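Local coordinates for protein (peanut lectin) (Arachis hypogaea, PDB 1CIW) that binds D-galactose and galactose-containing sugars such as N-acetyllactosamine as a homotetrameric legume lectin that carries calcium and manganese, at the interface of chains A and B. Numbering follows the deposited sequence. Chains: chain A/B, Protein (peanut lectin).

The interface of chains A and B. Residues chain A 164, 166, 177, 179, 185, 187; chain B 66, 164, 166.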
loop_
_atom_site.group_PDB
_atom_site.type_symbol
_atom_site.label_atom_id
_atom_site.label_comp_id
_atom_site.label_asym_id
_atom_site.label_seq_id
_atom_site.Cartn_x
_atom_site.Cartn_y
_atom_site.Cartn_z
ATOM N N THR A 164 5.633 -11.276 13.769
ATOM C CA THR A 164 5.967 -11.005 12.377
ATOM C C THR A 164 6.527 -12.301 11.804
ATOM O O THR A 164 7.363 -12.945 12.436
ATOM C CB THR A 164 6.991 -9.896 12.243
ATOM O OG1 THR A 164 6.459 -8.697 12.811
ATOM C CG2 THR A 164 7.298 -9.652 10.791
ATOM N N ILE A 166 8.017 -14.290 8.195
ATOM C CA ILE A 166 8.534 -14.118 6.845
ATOM C C ILE A 166 8.837 -15.502 6.315
ATOM O O ILE A 166 9.435 -16.317 7.010
ATOM C CB ILE A 166 9.875 -13.319 6.799
ATOM C CG1 ILE A 166 9.742 -11.950 7.461
ATOM C CG2 ILE A 166 10.323 -13.140 5.349
ATOM C CD1 ILE A 166 11.009 -11.124 7.397
ATOM N N ALA A 177 9.086 -13.787 14.569
ATOM C CA ALA A 177 9.631 -12.868 15.555
ATOM C C ALA A 177 8.464 -12.455 16.415
ATOM O O ALA A 177 7.509 -11.861 15.919
ATOM C CB ALA A 177 10.247 -11.655 14.898
ATOM N N THR A 179 7.232 -10.344 19.631
ATOM C CA THR A 179 7.561 -9.236 20.510
ATOM C C THR A 179 6.656 -9.241 21.715
ATOM O O THR A 179 5.495 -8.851 21.640
ATOM C CB THR A 179 7.389 -7.898 19.804
ATOM O OG1 THR A 179 8.223 -7.865 18.639
ATOM C CG2 THR A 179 7.787 -6.769 20.729
ATOM N N ILE A 185 12.167 -9.907 22.521
ATOM C CA ILE A 185 11.714 -10.660 21.363
ATOM C C ILE A 185 12.135 -12.121 21.460
ATOM O O ILE A 185 13.210 -12.437 21.987
ATOM C CB ILE A 185 12.254 -10.133 20.022
ATOM C CG1 ILE A 185 13.767 -10.211 19.995
ATOM C CG2 ILE A 185 11.736 -8.767 19.726
ATOM C CD1 ILE A 185 14.298 -10.148 18.604
ATOM N N THR A 187 12.391 -15.649 18.917
ATOM C CA THR A 187 12.368 -16.030 17.512
ATOM C C THR A 187 12.504 -17.541 17.346
ATOM O O THR A 187 12.969 -18.251 18.254
ATOM C CB THR A 187 13.482 -15.343 16.699
ATOM O OG1 THR A 187 14.752 -15.689 17.244
ATOM C CG2 THR A 187 13.329 -13.832 16.716
ATOM N N LEU B 66 15.269 -8.214 15.657
ATOM C CA LEU B 66 14.211 -7.834 14.737
ATOM C C LEU B 66 14.389 -6.332 14.510
ATOM O O LEU B 66 14.443 -5.557 15.472
ATOM C CB LEU B 66 12.839 -8.087 15.364
ATOM C CG LEU B 66 11.619 -7.458 14.669
ATOM C CD1 LEU B 66 11.273 -8.213 13.369
ATOM C CD2 LEU B 66 10.431 -7.455 15.632
ATOM N N THR B 164 12.209 -5.312 6.569
ATOM C CA THR B 164 12.104 -5.943 7.873
ATOM C C THR B 164 13.128 -7.050 7.853
ATOM O O THR B 164 13.208 -7.807 6.878
ATOM C CB THR B 164 10.718 -6.522 8.104
ATOM O OG1 THR B 164 9.753 -5.456 8.036
ATOM C CG2 THR B 164 10.636 -7.181 9.472
ATOM N N ILE B 166 15.009 -10.202 10.239
ATOM C CA ILE B 166 14.914 -11.050 11.425
ATOM C C ILE B 166 16.132 -11.949 11.410
ATOM O O ILE B 166 16.435 -12.563 10.386
ATOM C CB ILE B 166 13.673 -11.995 11.398
ATOM C CG1 ILE B 166 12.377 -11.197 11.308
ATOM C CG2 ILE B 166 13.608 -12.821 12.654
ATOM C CD1 ILE B 166 11.139 -12.059 11.192
#
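A:Ile166 and B:Ile166 pass each other in opposite directions where two beta-sheets pack face to face, and their delta-methyls meet, CD1 to CD1, at 3.9 Å. In B:Ile166 the CG1 branch stands anti to the carbonyl carbon (chi1 -59°) and runs on extended, which carries CD1 across the contact while CG2 is directed toward the CG2 methyl of A:Thr187. The same CD1 of B:Ile166 rests 3.8 Å from CB of A:Ala177. Alanine probably suits this place because its short methyl lets both B:Ile166 and B:Leu66 approach the strand; CD1 of B:Leu66 lies 3.9 Å from A:Ala177 CB.

B:Leu66, with 61 Å² hidden by chain A, reaches in with CG anti to its backbone N (chi1 167°), and its fork spreads over two neighbours. While CD1 takes the alanine, CD2 packs 3.8 Å from the hydroxyl OG1 of A:Thr179, the two side chains crossing at about a right angle. A:Ile185 approaches obliquely from the backbone side of the leucine, its CD1 being 3.7 Å from the amide N of B:Leu66 and a little farther from CB. Isoleucine and threonine, being beta-branched, favour strands, whereas leucine offers reach and a spreading fork. The Thr164 residues contribute backbone carbonyls reciprocally: O of B:Thr164 lies 4.0 Å from A:Ile166 CD1, and O of A:Thr164 4.1 Å from B:Ile166 CD1.

The patch belongs to a two-fold symmetric interface within the homotetramer; the isoleucine pair straddles the axis and maps onto itself, while the other contacts recur with the chains exchanged. Chain A contributes neighbouring strands 160-168, 173-179 and 185-191 of its legume-lectin sandwich, and chain B contributes strands 64-75 and 159-168, joining the two subunits through sheet faces.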